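Amino acid ABC transporter, periplasmic amino acid-binding protein (Brucella ovis, PDB 4Z9N) probably captures amino-acid-type solutes in the periplasm for an ABC importer, and holds glutathione in its binding pocket. Local coordinates at residues Gly43-Asp47 with Ile295-Ile300; Asp110-Ile116 with Ala180-Ser186; Asn146-Tyr150 with Glu206-Glu211. One frame throughout, in Å; residues are numbered along the deposited sequence.

How the interactions relate
Residues 43-47 and 295-300, the widest-spaced pair along the chain, close a loop that contains the other two interactions. Interaction 1 joins the start of helix 44-57 to the end of helix 292-299, and its centre lies about 19 Å from that of interaction 2 and 25 Å from that of interaction 3. Those two share the other lobe of the two-lobed periplasmic-binding fold; their centres are 9 Å apart and their segments alternate in sequence. They touch directly: strand 101-117 pairs with 180-182 in interaction 2, while its Asp-110 and Gln-112 meet Glu-211 and Ile-208 of interaction 3. Both reach glutathione, through Thr-183 and Asp-184 and through Glu-211.

Interaction 1: residues Gly43-Asp47 with Ile295-Ile300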
loop_
_atom_site.group_PDB
_atom_site.type_symbol
_atom_site.label_atom_id
_atom_site.label_comp_id
_atom_site.label_asym_id
_atom_site.label_seq_id
_atom_site.Cartn_x
_atom_site.Cartn_y
_atom_site.Cartn_z
ATOM N N GLY D 43 10.018 -21.626 0.179
ATOM C CA GLY D 43 8.936 -20.947 -0.517
ATOM C C GLY D 43 8.996 -19.424 -0.413
ATOM O O GLY D 43 9.790 -18.865 0.350
ATOM N N PHE D 44 8.145 -18.759 -1.191
ATOM C CA PHE D 44 8.085 -17.294 -1.262
ATOM C C PHE D 44 7.670 -16.691 0.086
ATOM O O PHE D 44 8.342 -15.792 0.603
ATOM C CB PHE D 44 7.106 -16.873 -2.370
ATOM C CG PHE D 44 6.988 -15.379 -2.579
ATOM C CD1 PHE D 44 7.837 -14.714 -3.454
ATOM C CD2 PHE D 44 5.991 -14.650 -1.931
ATOM C CE1 PHE D 44 7.718 -13.338 -3.663
ATOM C CE2 PHE D 44 5.862 -13.265 -2.146
ATOM C CZ PHE D 44 6.731 -12.619 -3.013
ATOM N N ASP D 45 6.572 -17.191 0.656
ATOM C CA ASP D 45 6.144 -16.714 1.971
ATOM C C ASP D 45 7.122 -17.182 3.051
ATOM O O ASP D 45 7.380 -16.457 4.002
ATOM C CB ASP D 45 4.724 -17.184 2.302
ATOM C CG ASP D 45 3.655 -16.347 1.618
ATOM O OD1 ASP D 45 3.980 -15.217 1.193
ATOM O OD2 ASP D 45 2.490 -16.821 1.517
ATOM N N VAL D 46 7.661 -18.393 2.912
ATOM C CA VAL D 46 8.682 -18.852 3.853
ATOM C C VAL D 46 9.869 -17.884 3.900
ATOM O O VAL D 46 10.347 -17.521 4.984
ATOM C CB VAL D 46 9.152 -20.275 3.511
ATOM C CG1 VAL D 46 10.495 -20.582 4.183
ATOM C CG2 VAL D 46 8.077 -21.289 3.945
ATOM N N ASP D 47 10.346 -17.451 2.733
ATOM C CA ASP D 47 11.497 -16.550 2.714
ATOM C C ASP D 47 11.156 -15.205 3.371
ATOM O O ASP D 47 12.023 -14.557 3.965
ATOM C CB ASP D 47 12.014 -16.306 1.285
ATOM C CG ASP D 47 12.891 -17.442 0.767
ATOM O OD1 ASP D 47 13.128 -17.483 -0.459
ATOM O OD2 ASP D 47 13.318 -18.305 1.572
ATOM N N ILE D 295 13.825 -13.190 -4.041
ATOM C CA ILE D 295 12.858 -14.068 -3.393
ATOM C C ILE D 295 11.828 -14.523 -4.415
ATOM O O ILE D 295 11.464 -15.701 -4.460
ATOM C CB ILE D 295 12.174 -13.367 -2.197
ATOM C CG1 ILE D 295 13.195 -13.077 -1.093
ATOM C CG2 ILE D 295 11.027 -14.208 -1.648
ATOM C CD1 ILE D 295 12.638 -12.176 0.008
ATOM N N PHE D 296 11.373 -13.587 -5.242
ATOM C CA PHE D 296 10.387 -13.886 -6.279
ATOM C C PHE D 296 10.937 -14.924 -7.252
ATOM O O PHE D 296 10.321 -15.959 -7.494
ATOM C CB PHE D 296 9.983 -12.603 -7.035
ATOM C CG PHE D 296 8.769 -12.762 -7.907
ATOM C CD1 PHE D 296 8.854 -13.415 -9.126
ATOM C CD2 PHE D 296 7.539 -12.253 -7.507
ATOM C CE1 PHE D 296 7.736 -13.570 -9.927
ATOM C CE2 PHE D 296 6.421 -12.400 -8.306
ATOM C CZ PHE D 296 6.516 -13.063 -9.512
ATOM N N GLU D 297 12.115 -14.655 -7.804
ATOM C CA GLU D 297 12.635 -15.507 -8.861
ATOM C C GLU D 297 12.954 -16.940 -8.430
ATOM O O GLU D 297 12.676 -17.885 -9.174
ATOM C CB GLU D 297 13.880 -14.858 -9.465
ATOM C CG GLU D 297 13.519 -13.700 -10.385
ATOM C CD GLU D 297 12.587 -14.141 -11.508
ATOM O OE1 GLU D 297 12.873 -15.187 -12.123
ATOM O OE2 GLU D 297 11.574 -13.463 -11.775
ATOM N N ARG D 298 13.539 -17.117 -7.248
ATOM C CA ARG D 298 13.978 -18.448 -6.837
ATOM C C ARG D 298 12.792 -19.335 -6.462
ATOM O O ARG D 298 12.891 -20.562 -6.503
ATOM C CB ARG D 298 14.960 -18.359 -5.659
ATOM C CG ARG D 298 14.300 -18.207 -4.287
ATOM C CD ARG D 298 15.304 -18.379 -3.156
ATOM N NE ARG D 298 16.354 -17.370 -3.235
ATOM C CZ ARG D 298 16.431 -16.301 -2.447
ATOM N NH1 ARG D 298 15.543 -16.110 -1.479
ATOM N NH2 ARG D 298 17.424 -15.438 -2.607
ATOM N N ASN D 299 11.679 -18.713 -6.091
ATOM C CA ASN D 299 10.535 -19.469 -5.587
ATOM C C ASN D 299 9.409 -19.634 -6.597
ATOM O O ASN D 299 8.832 -20.712 -6.708
ATOM C CB ASN D 299 9.978 -18.791 -4.339
ATOM C CG ASN D 299 10.886 -18.946 -3.148
ATOM O OD1 ASN D 299 11.152 -20.062 -2.701
ATOM N ND2 ASN D 299 11.349 -17.827 -2.610
ATOM N N ILE D 300 9.049 -18.557 -7.287
ATOM C CA ILE D 300 7.843 -18.590 -8.110
ATOM C C ILE D 300 8.084 -18.023 -9.507
ATOM O O ILE D 300 7.242 -18.173 -10.389
ATOM C CB ILE D 300 6.657 -17.846 -7.413
ATOM C CG1 ILE D 300 6.969 -16.361 -7.196
ATOM C CG2 ILE D 300 6.299 -18.521 -6.098
ATOM C CD1 ILE D 300 5.821 -15.575 -6.540
HETATM O O HOH W 1 12.893 -20.601 -0.495
#
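The polar part of this contact centres on one carboxylate. Asp-47 OD1 accepts Asn-299 ND2 at 2.8 Å and Arg-298 NH1 at 3.0 Å, the latter forming a salt bridge, so the N-terminal end of helix 44-57, in the first lobe of the periplasmic-binding fold, is tied to the C-terminal end of helix 292-299, the last of the chain. Asn-299 ND2 also donates to Ile-295 O (2.8 Å), one turn back. Arg-298 has a further partner in the carbonyl of Val-289. Water 1 sits between the two helix ends, taking a bond from Gly-43 N at 3.1 Å and lying 2.9 Å from Asn-299 OD1. Gly-43 is the N-cap residue; with phi/psi 138/171 a side chain would collide with the carbonyl oxygen of the residue before, so glycine suits the position.

The apolar part is built around Phe-44. Ile-300, whose side chain is about 12 Å from glutathione, lays CD1 over one face of the ring, 4.2 Å from its centroid, in a CH-pi contact. Ile-295 CG2 comes to 3.7 Å from Phe-44 CD1, and Phe-296 CD2 to 4.0 Å from Phe-44 CE1.

Tyr-108 of strand 101-117 touches Phe-44, Phe-296 and Ile-300, seating the joint against that strand; Asp-45, whose CA-to-CB bond points away from helix 292-299, hydrogen-bonds to Asn-107 of the same strand and to Asn-88.

Interaction 2: residues Asp110-Ile116 with Ala180-Ser186; sequences DGQGFMI and AYTTDQS. With GSH (glutathione), chain U.
Pairing here carries on round a corner: the chain bends at Thr-183 (phi/psi -172/-170), Asp-184 follows (-62/146) and helical values begin at Gln-185 (-62/-41), yet Gln-185 N still donates to Gly-111 O (2.9 Å). One residue further along the helix, Ser-186 (chi1 p) gives N (2.9 Å) and OG (2.5 Å) to Asp-110 OD2, so strand 101-117 holds the first turn of helix 185-192.

Strands 112-116 and 180-182 run antiparallel, their axes approaching to 4.6 Å at 157°. Met-115 and Tyr-181 form a hydrogen-bonded pair (Met-115 N to Tyr-181 O 2.9 Å, Tyr-181 N to Met-115 O 3.0 Å). Phe-114 opposite Thr-182 is non-hydrogen-bonded (CA-CA 4.6 Å). Gly-113 with Thr-183 is hydrogen-bonded: Gly-113 N to Thr-183 O 3.0 Å, with a weak return from Thr-183 N to Gly-113 O at 3.4 Å. Gln-112 and Asp-184 form a non-hydrogen-bonded pair (CA-CA 4.2 Å) whose side chains diverge.

This belongs to the sheet of the second lobe of a type II periplasmic-binding fold, where 180-182 also pairs in parallel with strand 134-138. The corner delivers Asp-184 (chi1 m) to the pocket, where OD2 accepts glutathione N1, the amino group of the gamma-glutamyl part, at 2.6 Å, as an aspartate does in related amino-acid-binding proteins. Thr-183 OG1 lies 3.5 Å from glutathione CB2.

On the face bearing Phe-114 and Thr-182, the threonine (chi1 t) donates OG1 to Gly-113 O (2.8 Å) and accepts Gln-112 NE2 (2.9 Å). Phe-114 (chi1 m) turns a ring face to that hydroxyl, CE2 to Thr-182 OG1 3.6 Å.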
loop_
_atom_site.group_PDB
_atom_site.type_symbol
_atom_site.label_atom_id
_atom_site.label_comp_id
_atom_site.label_asym_id
_atom_site.label_seq_id
_atom_site.Cartn_x
_atom_site.Cartn_y
_atom_site.Cartn_z
ATOM N N ASP D 110 -2.456 -10.809 -6.103
ATOM C CA ASP D 110 -2.967 -11.912 -6.918
ATOM C C ASP D 110 -4.453 -11.677 -7.238
ATOM O O ASP D 110 -5.020 -10.635 -6.896
ATOM C CB ASP D 110 -2.782 -13.244 -6.186
ATOM C CG ASP D 110 -2.538 -14.406 -7.130
ATOM O OD1 ASP D 110 -2.710 -14.225 -8.354
ATOM O OD2 ASP D 110 -2.159 -15.495 -6.637
ATOM N N GLY D 111 -5.061 -12.628 -7.932
ATOM C CA GLY D 111 -6.480 -12.581 -8.241
ATOM C C GLY D 111 -6.963 -14.010 -8.398
ATOM O O GLY D 111 -6.155 -14.900 -8.686
ATOM N N GLN D 112 -8.258 -14.242 -8.211
ATOM C CA GLN D 112 -8.805 -15.606 -8.297
ATOM C C GLN D 112 -9.004 -16.064 -9.736
ATOM O O GLN D 112 -9.475 -15.294 -10.581
ATOM C CB GLN D 112 -10.135 -15.677 -7.548
ATOM C CG GLN D 112 -10.846 -17.018 -7.608
ATOM C CD GLN D 112 -12.004 -17.070 -6.634
ATOM O OE1 GLN D 112 -12.136 -16.201 -5.767
ATOM N NE2 GLN D 112 -12.859 -18.089 -6.763
ATOM N N GLY D 113 -8.656 -17.323 -10.010
ATOM C CA GLY D 113 -8.841 -17.897 -11.328
ATOM C C GLY D 113 -9.368 -19.319 -11.267
ATOM O O GLY D 113 -9.695 -19.831 -10.183
ATOM N N PHE D 114 -9.476 -19.935 -12.438
ATOM C CA PHE D 114 -9.998 -21.294 -12.600
ATOM C C PHE D 114 -9.044 -22.154 -13.416
ATOM O O PHE D 114 -8.458 -21.683 -14.384
ATOM C CB PHE D 114 -11.363 -21.274 -13.293
ATOM C CG PHE D 114 -12.421 -20.577 -12.511
ATOM C CD1 PHE D 114 -12.599 -19.201 -12.639
ATOM C CD2 PHE D 114 -13.214 -21.285 -11.623
ATOM C CE1 PHE D 114 -13.567 -18.552 -11.909
ATOM C CE2 PHE D 114 -14.191 -20.643 -10.880
ATOM C CZ PHE D 114 -14.366 -19.271 -11.026
ATOM N N MET D 115 -8.906 -23.417 -13.031
ATOM C CA MET D 115 -8.046 -24.353 -13.763
ATOM C C MET D 115 -8.840 -25.586 -14.181
ATOM O O MET D 115 -9.668 -26.081 -13.408
ATOM C CB MET D 115 -6.849 -24.748 -12.902
ATOM C CG MET D 115 -5.819 -25.632 -13.607
ATOM S SD MET D 115 -4.285 -25.737 -12.650
ATOM C CE MET D 115 -4.838 -26.662 -11.216
ATOM N N ILE D 116 -8.591 -26.068 -15.400
ATOM C CA ILE D 116 -9.224 -27.283 -15.905
ATOM C C ILE D 116 -8.186 -28.216 -16.496
ATOM O O ILE D 116 -7.076 -27.801 -16.836
ATOM C CB ILE D 116 -10.292 -26.985 -16.975
ATOM C CG1 ILE D 116 -9.660 -26.230 -18.151
ATOM C CG2 ILE D 116 -11.470 -26.225 -16.387
ATOM C CD1 ILE D 116 -10.444 -26.301 -19.431
ATOM N N ALA D 180 -13.281 -28.617 -12.366
ATOM C CA ALA D 180 -12.397 -27.458 -12.309
ATOM C C ALA D 180 -11.957 -27.200 -10.873
ATOM O O ALA D 180 -12.541 -27.728 -9.920
ATOM C CB ALA D 180 -13.085 -26.225 -12.887
ATOM N N TYR D 181 -10.910 -26.395 -10.747
ATOM C CA TYR D 181 -10.309 -26.033 -9.471
ATOM C C TYR D 181 -10.304 -24.510 -9.413
ATOM O O TYR D 181 -9.937 -23.862 -10.401
ATOM C CB TYR D 181 -8.878 -26.591 -9.388
ATOM C CG TYR D 181 -8.252 -26.671 -8.006
ATOM C CD1 TYR D 181 -7.991 -25.521 -7.263
ATOM C CD2 TYR D 181 -7.872 -27.900 -7.471
ATOM C CE1 TYR D 181 -7.400 -25.610 -5.996
ATOM C CE2 TYR D 181 -7.281 -27.997 -6.220
ATOM C CZ TYR D 181 -7.044 -26.849 -5.489
ATOM O OH TYR D 181 -6.456 -26.955 -4.242
ATOM N N THR D 182 -10.701 -23.918 -8.291
ATOM C CA THR D 182 -10.553 -22.476 -8.184
ATOM C C THR D 182 -9.762 -22.095 -6.937
ATOM O O THR D 182 -9.944 -22.675 -5.857
ATOM C CB THR D 182 -11.927 -21.724 -8.185
ATOM O OG1 THR D 182 -11.695 -20.312 -8.260
ATOM C CG2 THR D 182 -12.753 -22.021 -6.917
ATOM N N THR D 183 -8.854 -21.143 -7.122
ATOM C CA THR D 183 -8.127 -20.498 -6.032
ATOM C C THR D 183 -7.340 -19.334 -6.637
ATOM O O THR D 183 -7.564 -18.968 -7.797
ATOM C CB THR D 183 -7.176 -21.478 -5.268
ATOM O OG1 THR D 183 -6.524 -20.769 -4.204
ATOM C CG2 THR D 183 -6.127 -22.073 -6.177
ATOM N N ASP D 184 -6.442 -18.735 -5.859
ATOM C CA ASP D 184 -5.614 -17.637 -6.372
ATOM C C ASP D 184 -4.759 -18.124 -7.518
ATOM O O ASP D 184 -4.335 -19.284 -7.529
ATOM C CB ASP D 184 -4.751 -17.070 -5.255
ATOM C CG ASP D 184 -5.585 -16.563 -4.115
ATOM O OD1 ASP D 184 -6.622 -15.938 -4.415
ATOM O OD2 ASP D 184 -5.241 -16.808 -2.934
ATOM N N GLN D 185 -4.506 -17.259 -8.493
ATOM C CA GLN D 185 -3.846 -17.740 -9.693
ATOM C C GLN D 185 -2.450 -18.293 -9.396
ATOM O O GLN D 185 -2.070 -19.352 -9.932
ATOM C CB GLN D 185 -3.763 -16.628 -10.735
ATOM C CG GLN D 185 -3.066 -17.050 -11.992
ATOM C CD GLN D 185 -2.830 -15.880 -12.913
ATOM O OE1 GLN D 185 -3.752 -15.392 -13.561
ATOM N NE2 GLN D 185 -1.602 -15.384 -12.927
ATOM N N SER D 186 -1.698 -17.619 -8.522
ATOM C CA SER D 186 -0.345 -18.094 -8.205
ATOM C C SER D 186 -0.426 -19.440 -7.513
ATOM O O SER D 186 0.478 -20.258 -7.634
ATOM C CB SER D 186 0.429 -17.099 -7.328
ATOM O OG SER D 186 -0.187 -16.937 -6.055
HETATM N N1 GSH U . -6.087 -15.983 -0.590
HETATM C CA1 GSH U . -7.308 -16.723 -0.268
HETATM C C1 GSH U . -7.744 -16.345 1.145
HETATM O O11 GSH U . -8.858 -16.756 1.574
HETATM O O12 GSH U . -7.003 -15.639 1.885
HETATM C CB1 GSH U . -7.089 -18.245 -0.312
HETATM C CG1 GSH U . -5.995 -18.620 0.707
HETATM C CD1 GSH U . -5.958 -20.138 0.849
HETATM O OE1 GSH U . -6.092 -20.673 1.906
HETATM N N2 GSH U . -5.742 -20.923 -0.342
HETATM C CA2 GSH U . -5.733 -22.368 -0.206
HETATM C C2 GSH U . -4.589 -22.859 0.694
HETATM O O2 GSH U . -3.628 -22.210 0.956
HETATM C CB2 GSH U . -5.755 -23.036 -1.585
HETATM S SG2 GSH U . -4.192 -22.821 -2.481
HETATM N N3 GSH U . -4.750 -24.173 1.279
HETATM C CA3 GSH U . -3.728 -24.703 2.140
HETATM C C3 GSH U . -4.386 -25.173 3.438
HETATM O O31 GSH U . -3.716 -25.887 4.229
HETATM O O32 GSH U . -5.578 -24.839 3.721
HETATM O O HOH W 2 -9.217 -16.664 -4.330
#

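Interaction 3: residues Asn146-Tyr150 with Glu206-Glu211; sequences NMADY and EIISKE
A loop packs on a helix here, in the second lobe of the type II periplasmic-binding fold: helix 142-153 lies against the irregular segment 206-211 that leads into strand 211-218. Asn-146 and Tyr-150, one helical turn apart (Tyr-150 N to Asn-146 O 2.9 Å), both point their CA-to-CB bonds toward the loop.

Ile-208, at phi/psi -108/6 with chi1 p and chi2 t, fills the gap. Its CG2 stands 3.5 Å from the centroid of the Tyr-150 ring (chi1 t, chi2 71°), 15° off the normal, a CH-pi contact; its CD1 reaches Asn-146 O at 3.8 Å. The nearest CA atoms are Asn-146 and Ser-209, 6.9 Å apart.

Alongside lies the subunit interface, where Asp-149 pairs with Arg-261 and Arg-328, and Lys-210 with Glu-240, all of the second subunit. Glu-211 touches glutathione; its OE1 hydrogen-bonds to Thr-90, while OE2 accepts Ser-209 OG (chi1 p) at 2.7 Å.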
loop_
_atom_site.group_PDB
_atom_site.type_symbol
_atom_site.label_atom_id
_atom_site.label_comp_id
_atom_site.label_asym_id
_atom_site.label_seq_id
_atom_site.Cartn_x
_atom_site.Cartn_y
_atom_site.Cartn_z
ATOM N N ASN D 146 -16.203 -15.498 -3.576
ATOM C CA ASN D 146 -16.088 -14.857 -4.890
ATOM C C ASN D 146 -16.675 -15.740 -5.987
ATOM O O ASN D 146 -17.253 -15.219 -6.945
ATOM C CB ASN D 146 -14.643 -14.551 -5.260
ATOM C CG ASN D 146 -13.984 -13.555 -4.329
ATOM O OD1 ASN D 146 -14.629 -12.665 -3.785
ATOM N ND2 ASN D 146 -12.678 -13.708 -4.142
ATOM N N MET D 147 -16.489 -17.059 -5.884
ATOM C CA MET D 147 -17.001 -17.940 -6.934
ATOM C C MET D 147 -18.520 -17.875 -6.978
ATOM O O MET D 147 -19.109 -17.787 -8.047
ATOM C CB MET D 147 -16.562 -19.384 -6.746
ATOM C CG MET D 147 -17.208 -20.304 -7.775
ATOM S SD MET D 147 -16.437 -21.927 -7.862
ATOM C CE MET D 147 -16.630 -22.507 -6.175
ATOM N N ALA D 148 -19.153 -17.917 -5.815
ATOM C CA ALA D 148 -20.600 -17.785 -5.769
ATOM C C ALA D 148 -21.014 -16.485 -6.470
ATOM O O ALA D 148 -21.938 -16.480 -7.294
ATOM C CB ALA D 148 -21.098 -17.820 -4.328
ATOM N N ASP D 149 -20.327 -15.385 -6.147
ATOM C CA ASP D 149 -20.649 -14.081 -6.739
ATOM C C ASP D 149 -20.579 -14.139 -8.261
ATOM O O ASP D 149 -21.450 -13.618 -8.973
ATOM C CB ASP D 149 -19.681 -12.993 -6.265
ATOM C CG ASP D 149 -19.881 -12.585 -4.819
ATOM O OD1 ASP D 149 -20.936 -12.893 -4.226
ATOM O OD2 ASP D 149 -18.958 -11.924 -4.287
ATOM N N TYR D 150 -19.501 -14.739 -8.754
ATOM C CA TYR D 150 -19.219 -14.757 -10.187
ATOM C C TYR D 150 -20.257 -15.576 -10.957
ATOM O O TYR D 150 -20.698 -15.188 -12.040
ATOM C CB TYR D 150 -17.811 -15.314 -10.423
ATOM C CG TYR D 150 -17.346 -15.337 -11.862
ATOM C CD1 TYR D 150 -17.040 -14.162 -12.535
ATOM C CD2 TYR D 150 -17.175 -16.546 -12.533
ATOM C CE1 TYR D 150 -16.597 -14.181 -13.854
ATOM C CE2 TYR D 150 -16.721 -16.578 -13.849
ATOM C CZ TYR D 150 -16.434 -15.393 -14.502
ATOM O OH TYR D 150 -15.988 -15.422 -15.806
ATOM N N GLU D 206 -9.668 -15.807 -17.239
ATOM C CA GLU D 206 -10.438 -14.915 -16.364
ATOM C C GLU D 206 -9.862 -14.774 -14.949
ATOM O O GLU D 206 -9.493 -15.761 -14.305
ATOM C CB GLU D 206 -11.892 -15.397 -16.267
ATOM C CG GLU D 206 -12.751 -15.116 -17.509
ATOM C CD GLU D 206 -12.512 -16.096 -18.650
ATOM O OE1 GLU D 206 -11.781 -17.091 -18.459
ATOM O OE2 GLU D 206 -13.076 -15.867 -19.748
ATOM N N ILE D 207 -9.797 -13.529 -14.480
ATOM C CA ILE D 207 -9.437 -13.219 -13.099
ATOM C C ILE D 207 -10.628 -12.541 -12.474
ATOM O O ILE D 207 -11.020 -11.469 -12.933
ATOM C CB ILE D 207 -8.197 -12.330 -13.028
ATOM C CG1 ILE D 207 -7.005 -13.065 -13.642
ATOM C CG2 ILE D 207 -7.947 -11.859 -11.582
ATOM C CD1 ILE D 207 -5.816 -12.192 -13.901
ATOM N N ILE D 208 -11.212 -13.143 -11.434
ATOM C CA ILE D 208 -12.517 -12.686 -10.978
ATOM C C ILE D 208 -12.489 -11.928 -9.656
ATOM O O ILE D 208 -13.542 -11.584 -9.137
ATOM C CB ILE D 208 -13.519 -13.865 -10.869
ATOM C CG1 ILE D 208 -13.158 -14.795 -9.708
ATOM C CG2 ILE D 208 -13.577 -14.639 -12.184
ATOM C CD1 ILE D 208 -14.297 -15.748 -9.292
ATOM N N SER D 209 -11.306 -11.656 -9.113
ATOM C CA SER D 209 -11.230 -10.953 -7.829
ATOM C C SER D 209 -9.883 -10.289 -7.665
ATOM O O SER D 209 -8.942 -10.608 -8.386
ATOM C CB SER D 209 -11.444 -11.918 -6.671
ATOM O OG SER D 209 -10.311 -12.762 -6.546
ATOM N N LYS D 210 -9.809 -9.374 -6.703
ATOM C CA LYS D 210 -8.537 -8.875 -6.202
ATOM C C LYS D 210 -8.143 -9.677 -4.967
ATOM O O LYS D 210 -8.942 -9.819 -4.030
ATOM C CB LYS D 210 -8.638 -7.387 -5.851
ATOM C CG LYS D 210 -8.774 -6.486 -7.072
ATOM C CD LYS D 210 -8.916 -5.019 -6.657
ATOM C CE LYS D 210 -10.325 -4.748 -6.147
ATOM N NZ LYS D 210 -10.515 -3.243 -6.016
ATOM N N GLU D 211 -6.923 -10.212 -4.961
ATOM C CA GLU D 211 -6.450 -10.993 -3.818
ATOM C C GLU D 211 -5.056 -10.538 -3.405
ATOM O O GLU D 211 -4.045 -11.173 -3.727
ATOM C CB GLU D 211 -6.437 -12.502 -4.127
ATOM C CG GLU D 211 -7.729 -13.044 -4.700
ATOM C CD GLU D 211 -8.791 -13.423 -3.666
ATOM O OE1 GLU D 211 -8.543 -13.362 -2.438
ATOM O OE2 GLU D 211 -9.902 -13.800 -4.112
HETATM O O HOH W 3 -11.233 -11.117 -2.615
HETATM O O HOH W 4 -16.380 -12.374 -8.746
#